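Local structure of basic blue protein (Cucumis sativus, 2CBP) at residues W11-R25 and H84-L96. The protein binds a single type 1 copper ion and, as a phytocyanin, probably carries electrons in plant electron transfer. Residues are numbered along the deposited sequence; the frame is centred on the assembly and turned at random. Where two conformers were deposited one is given.
Sequences WTFNTESWPKGKRFR and HCQSGMKIAVNAL. With CU (copper (II) ion), chain B.
M89, the copper ligand that opens the way into the last strand of this cupredoxin fold, lies against W11 and shows how an axial methionine can be held by its surroundings as well as by the metal. Its CE sits 3.2 Å from the centroid of the five-membered ring of W11, almost squarely over the face, a close CH-pi contact, while SD is 2.6 Å from the copper. The extended side chain, with CG anti to the backbone N (chi1 -170°), carries the sulfur to the metal. W11 is fixed in turn by a hydrogen bond from NE1 to N40 O. Replacing W11 by an alanine is likely to open a gap beside CE, free the methionine methyl to turn and cost N40 O this donor. H84 binds the same copper through ND1, and in the conformer modelled here the edge of F13 meets the face of the H84 ring, CE1 3.5 Å above it; H39 and C79 complete the site. The backbone adds a clasp, since G88 O takes a nearly straight bond from T15 N at 2.9 Å. G88, with no side chain, lets N14 come close.

Away from the copper, I91 CG2 rests on P19 CG at 3.8 Å, and F24 crosses V93 at about a right angle. Toward solvent the contact is looser: E16, in the conformer modelled, lies alongside the aliphatic part of K90, but OE2 and NZ stay 4.4 Å apart, short of a salt bridge, and K90 NZ bonds F49 O. Water links E16 O to A92 N, and another joins F24 N to N94 O, beside a direct, nearly straight bond from L96 N to F24 O (2.9 Å). W11 thus packs against the methionine methyl, which probably limits its movement, whereas on the solvent side waters supplement direct backbone bonds.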
loop_
_atom_site.group_PDB
_atom_site.type_symbol
_atom_site.label_atom_id
_atom_site.label_comp_id
_atom_site.label_asym_id
_atom_site.label_seq_id
_atom_site.Cartn_x
_atom_site.Cartn_y
_atom_site.Cartn_z
ATOM N N TRP A 11 5.609 -1.949 -6.654
ATOM C CA TRP A 11 4.256 -1.381 -6.400
ATOM C C TRP A 11 3.666 -1.086 -7.778
ATOM O O TRP A 11 4.141 -0.189 -8.461
ATOM C CB TRP A 11 4.352 -0.203 -5.473
ATOM C CG TRP A 11 3.176 0.607 -5.101
ATOM C CD1 TRP A 11 3.056 1.953 -5.187
ATOM C CD2 TRP A 11 1.941 0.137 -4.534
ATOM N NE1 TRP A 11 1.827 2.395 -4.700
ATOM C CE2 TRP A 11 1.132 1.273 -4.298
ATOM C CE3 TRP A 11 1.471 -1.122 -4.192
ATOM C CZ2 TRP A 11 -0.138 1.179 -3.754
ATOM C CZ3 TRP A 11 0.197 -1.216 -3.636
ATOM C CH2 TRP A 11 -0.589 -0.091 -3.434
ATOM N N THR A 12 2.676 -1.894 -8.114
ATOM C CA THR A 12 2.034 -1.771 -9.440
ATOM C C THR A 12 0.601 -2.237 -9.429
ATOM O O THR A 12 0.028 -2.514 -8.353
ATOM C CB THR A 12 2.954 -2.558 -10.393
ATOM O OG1 THR A 12 2.508 -2.233 -11.688
ATOM C CG2 THR A 12 2.928 -4.061 -10.133
ATOM N N PHE A 13 0.010 -2.323 -10.607
ATOM C CA PHE A 13 -1.373 -2.740 -10.832
ATOM C C PHE A 13 -1.640 -4.199 -10.470
ATOM O O PHE A 13 -0.722 -5.027 -10.447
ATOM C CB PHE A 13 -1.773 -2.489 -12.299
ATOM C CG PHE A 13 -1.630 -1.070 -12.766
ATOM C CD1 PHE A 13 -2.616 -0.133 -12.488
ATOM C CD2 PHE A 13 -0.505 -0.683 -13.503
ATOM C CE1 PHE A 13 -2.494 1.185 -12.927
ATOM C CE2 PHE A 13 -0.363 0.633 -13.952
ATOM C CZ PHE A 13 -1.372 1.564 -13.651
ATOM N N ASN A 14 -2.912 -4.465 -10.220
ATOM C CA ASN A 14 -3.370 -5.829 -9.870
ATOM C C ASN A 14 -2.351 -6.477 -8.920
ATOM O O ASN A 14 -1.680 -7.461 -9.300
ATOM C CB ASN A 14 -3.589 -6.668 -11.129
ATOM C CG ASN A 14 -4.799 -6.365 -11.970
ATOM O OD1 ASN A 14 -4.712 -5.811 -13.088
ATOM N ND2 ASN A 14 -5.975 -6.745 -11.457
ATOM N N THR A 15 -2.269 -5.929 -7.717
ATOM C CA THR A 15 -1.334 -6.407 -6.703
ATOM C C THR A 15 -1.949 -6.761 -5.359
ATOM O O THR A 15 -1.227 -7.167 -4.428
ATOM C CB THR A 15 -0.300 -5.251 -6.487
ATOM O OG1 THR A 15 0.643 -5.858 -5.645
ATOM C CG2 THR A 15 -0.956 -4.025 -5.895
ATOM N N GLU A 16 -3.226 -6.574 -5.262
ATOM C CA GLU A 16 -4.052 -6.793 -4.075
ATOM C C GLU A 16 -3.779 -8.133 -3.422
ATOM O O GLU A 16 -3.962 -8.334 -2.209
ATOM C CB GLU A 16 -5.512 -6.719 -4.485
ATOM C CG GLU A 16 -6.592 -6.229 -3.549
ATOM C CD GLU A 16 -7.942 -6.060 -4.222
ATOM O OE1 GLU A 16 -8.047 -5.816 -5.413
ATOM O OE2 GLU A 16 -8.931 -6.209 -3.385
ATOM N N SER A 17 -3.336 -9.059 -4.235
ATOM C CA SER A 17 -3.018 -10.437 -3.900
ATOM C C SER A 17 -1.718 -10.694 -3.172
ATOM O O SER A 17 -1.568 -11.731 -2.472
ATOM C CB SER A 17 -3.023 -11.174 -5.278
ATOM O OG SER A 17 -2.706 -10.201 -6.290
ATOM N N TRP A 18 -0.781 -9.782 -3.316
ATOM C CA TRP A 18 0.563 -9.857 -2.748
ATOM C C TRP A 18 0.621 -10.253 -1.282
ATOM O O TRP A 18 1.427 -11.135 -0.913
ATOM C CB TRP A 18 1.397 -8.586 -3.080
ATOM C CG TRP A 18 2.735 -8.688 -2.442
ATOM C CD1 TRP A 18 3.846 -9.354 -2.860
ATOM C CD2 TRP A 18 3.070 -8.104 -1.163
ATOM N NE1 TRP A 18 4.862 -9.202 -1.939
ATOM C CE2 TRP A 18 4.422 -8.461 -0.903
ATOM C CE3 TRP A 18 2.374 -7.335 -0.258
ATOM C CZ2 TRP A 18 5.081 -8.046 0.252
ATOM C CZ3 TRP A 18 3.044 -6.915 0.888
ATOM C CH2 TRP A 18 4.352 -7.264 1.135
ATOM N N PRO A 19 -0.192 -9.668 -0.436
ATOM C CA PRO A 19 -0.244 -9.944 0.991
ATOM C C PRO A 19 -0.600 -11.383 1.346
ATOM O O PRO A 19 -0.301 -11.840 2.453
ATOM C CB PRO A 19 -1.349 -9.000 1.511
ATOM C CG PRO A 19 -1.336 -7.824 0.529
ATOM C CD PRO A 19 -1.174 -8.590 -0.796
ATOM N N LYS A 20 -1.230 -12.051 0.411
ATOM C CA LYS A 20 -1.687 -13.424 0.583
ATOM C C LYS A 20 -0.546 -14.350 0.986
ATOM O O LYS A 20 0.478 -14.499 0.307
ATOM C CB LYS A 20 -2.412 -13.954 -0.655
ATOM C CG LYS A 20 -3.087 -15.291 -0.383
ATOM C CD LYS A 20 -3.523 -16.067 -1.603
ATOM C CE LYS A 20 -3.902 -17.504 -1.256
ATOM N NZ LYS A 20 -2.724 -18.255 -0.727
ATOM N N GLY A 21 -0.759 -14.968 2.141
ATOM C CA GLY A 21 0.146 -15.915 2.753
ATOM C C GLY A 21 1.291 -15.323 3.537
ATOM O O GLY A 21 2.247 -16.072 3.873
ATOM N N LYS A 22 1.219 -14.030 3.824
ATOM C CA LYS A 22 2.308 -13.386 4.615
ATOM C C LYS A 22 1.768 -13.084 5.991
ATOM O O LYS A 22 0.577 -12.787 6.165
ATOM C CB LYS A 22 2.864 -12.185 3.902
ATOM C CG LYS A 22 3.284 -12.629 2.459
ATOM C CD LYS A 22 4.069 -11.515 1.808
ATOM C CE LYS A 22 4.681 -11.898 0.496
ATOM N NZ LYS A 22 3.693 -12.405 -0.473
ATOM N N ARG A 23 2.646 -13.189 6.956
ATOM C CA ARG A 23 2.301 -12.929 8.373
ATOM C C ARG A 23 3.153 -11.757 8.827
ATOM O O ARG A 23 4.383 -11.891 8.969
ATOM C CB ARG A 23 2.489 -14.170 9.240
ATOM N N PHE A 24 2.468 -10.638 9.020
ATOM C CA PHE A 24 3.148 -9.406 9.437
ATOM C C PHE A 24 3.075 -9.206 10.947
ATOM O O PHE A 24 2.142 -9.656 11.623
ATOM C CB PHE A 24 2.600 -8.188 8.654
ATOM C CG PHE A 24 2.630 -8.342 7.149
ATOM C CD1 PHE A 24 3.818 -8.105 6.442
ATOM C CD2 PHE A 24 1.499 -8.721 6.450
ATOM C CE1 PHE A 24 3.860 -8.271 5.055
ATOM C CE2 PHE A 24 1.514 -8.871 5.053
ATOM C CZ PHE A 24 2.699 -8.647 4.365
ATOM N N ARG A 25 4.073 -8.505 11.439
ATOM C CA ARG A 25 4.202 -8.155 12.849
ATOM C C ARG A 25 4.312 -6.635 12.966
ATOM O O ARG A 25 4.841 -5.991 12.049
ATOM C CB ARG A 25 5.415 -8.757 13.529
ATOM C CG ARG A 25 5.275 -10.169 14.035
ATOM C CD ARG A 25 6.516 -10.597 14.737
ATOM N NE ARG A 25 6.958 -9.804 15.848
ATOM C CZ ARG A 25 7.826 -8.818 15.995
ATOM N NH1 ARG A 25 8.552 -8.308 14.998
ATOM N NH2 ARG A 25 8.024 -8.275 17.216
ATOM N N HIS A 84 -6.216 3.923 -10.745
ATOM C CA HIS A 84 -5.235 2.911 -10.257
ATOM C C HIS A 84 -5.818 2.002 -9.181
ATOM O O HIS A 84 -5.595 0.781 -9.274
ATOM C CB HIS A 84 -3.947 3.587 -9.827
ATOM C CG HIS A 84 -3.136 4.153 -10.976
ATOM N ND1 HIS A 84 -1.768 4.148 -10.954
ATOM C CD2 HIS A 84 -3.563 4.716 -12.148
ATOM C CE1 HIS A 84 -1.379 4.718 -12.055
ATOM N NE2 HIS A 84 -2.411 5.073 -12.822
ATOM N N CYS A 85 -6.500 2.624 -8.219
ATOM C CA CYS A 85 -7.119 1.862 -7.112
ATOM C C CYS A 85 -8.109 0.869 -7.706
ATOM O O CYS A 85 -8.164 -0.308 -7.337
ATOM C CB CYS A 85 -7.748 2.804 -6.099
ATOM S SG CYS A 85 -8.507 1.981 -4.695
ATOM N N GLN A 86 -8.891 1.373 -8.648
ATOM C CA GLN A 86 -9.915 0.586 -9.362
ATOM C C GLN A 86 -9.329 -0.539 -10.181
ATOM O O GLN A 86 -10.029 -1.499 -10.569
ATOM C CB GLN A 86 -10.715 1.527 -10.260
ATOM C CG GLN A 86 -11.509 2.543 -9.482
ATOM C CD GLN A 86 -10.767 3.793 -9.122
ATOM O OE1 GLN A 86 -9.591 3.996 -9.407
ATOM N NE2 GLN A 86 -11.484 4.692 -8.469
ATOM N N SER A 87 -8.028 -0.444 -10.456
ATOM C CA SER A 87 -7.341 -1.461 -11.255
ATOM C C SER A 87 -6.598 -2.447 -10.367
ATOM O O SER A 87 -5.804 -3.243 -10.933
ATOM C CB SER A 87 -6.380 -0.832 -12.262
ATOM O OG SER A 87 -7.026 0.066 -13.138
ATOM N N GLY A 88 -6.823 -2.369 -9.064
ATOM C CA GLY A 88 -6.123 -3.328 -8.165
ATOM C C GLY A 88 -4.822 -2.887 -7.561
ATOM O O GLY A 88 -4.032 -3.713 -7.052
ATOM N N MET A 89 -4.586 -1.579 -7.602
ATOM C CA MET A 89 -3.357 -0.983 -7.029
ATOM C C MET A 89 -3.706 -0.533 -5.599
ATOM O O MET A 89 -3.927 0.614 -5.265
ATOM C CB MET A 89 -2.785 0.100 -7.923
ATOM C CG MET A 89 -1.430 0.529 -7.450
ATOM S SD MET A 89 -0.473 1.320 -8.774
ATOM C CE MET A 89 1.059 1.555 -7.788
ATOM N N LYS A 90 -3.818 -1.587 -4.772
ATOM C CA LYS A 90 -4.167 -1.455 -3.354
ATOM C C LYS A 90 -3.837 -2.746 -2.609
ATOM O O LYS A 90 -3.837 -3.830 -3.212
ATOM C CB LYS A 90 -5.696 -1.199 -3.206
ATOM C CG LYS A 90 -6.482 -2.348 -3.784
ATOM C CD LYS A 90 -7.883 -2.560 -3.374
ATOM C CE LYS A 90 -8.857 -1.472 -3.615
ATOM N NZ LYS A 90 -10.261 -1.970 -3.376
ATOM N N ILE A 91 -3.530 -2.587 -1.316
ATOM C CA ILE A 91 -3.219 -3.736 -0.465
ATOM C C ILE A 91 -3.763 -3.480 0.937
ATOM O O ILE A 91 -3.841 -2.362 1.455
ATOM C CB ILE A 91 -1.759 -4.148 -0.353
ATOM C CG1 ILE A 91 -0.926 -2.973 0.112
ATOM C CG2 ILE A 91 -1.238 -4.742 -1.655
ATOM C CD1 ILE A 91 0.546 -3.216 0.465
ATOM N N ALA A 92 -4.108 -4.624 1.540
ATOM C CA ALA A 92 -4.602 -4.603 2.930
ATOM C C ALA A 92 -3.691 -5.606 3.698
ATOM O O ALA A 92 -3.476 -6.703 3.217
ATOM C CB ALA A 92 -6.056 -4.926 3.046
ATOM N N VAL A 93 -3.238 -5.134 4.865
ATOM C CA VAL A 93 -2.383 -5.991 5.710
ATOM C C VAL A 93 -2.850 -5.907 7.167
ATOM O O VAL A 93 -3.486 -4.929 7.591
ATOM C CB VAL A 93 -0.903 -5.616 5.533
ATOM C CG1 VAL A 93 -0.470 -5.490 4.077
ATOM C CG2 VAL A 93 -0.527 -4.353 6.287
ATOM N N ASN A 94 -2.490 -6.946 7.895
ATOM C CA ASN A 94 -2.794 -7.024 9.342
ATOM C C ASN A 94 -1.461 -7.353 10.054
ATOM O O ASN A 94 -0.858 -8.363 9.679
ATOM C CB ASN A 94 -3.872 -8.028 9.702
ATOM C CG ASN A 94 -4.189 -7.923 11.213
ATOM O OD1 ASN A 94 -4.575 -6.860 11.688
ATOM N ND2 ASN A 94 -4.038 -9.040 11.910
ATOM N N ALA A 95 -1.131 -6.491 10.999
ATOM C CA ALA A 95 0.111 -6.705 11.756
ATOM C C ALA A 95 -0.238 -7.172 13.173
ATOM O O ALA A 95 -1.000 -6.503 13.882
ATOM C CB ALA A 95 0.969 -5.466 11.757
ATOM N N LEU A 96 0.354 -8.319 13.503
ATOM C CA LEU A 96 0.125 -8.897 14.847
ATOM C C LEU A 96 1.103 -8.266 15.838
ATOM O O LEU A 96 0.739 -8.336 17.030
ATOM C CB LEU A 96 0.215 -10.396 14.754
ATOM C CG LEU A 96 -0.923 -11.089 14.005
ATOM C CD1 LEU A 96 -0.610 -12.542 13.876
ATOM C CD2 LEU A 96 -2.255 -10.873 14.708
ATOM O OXT LEU A 96 2.161 -7.726 15.468
HETATM CU CU CU B . -0.634 3.846 -9.396
HETATM O O HOH W 1 -4.922 -6.930 -0.233
HETATM O O HOH W 2 -11.644 -4.244 -2.698
HETATM O O HOH W 3 -0.535 -10.844 9.165
#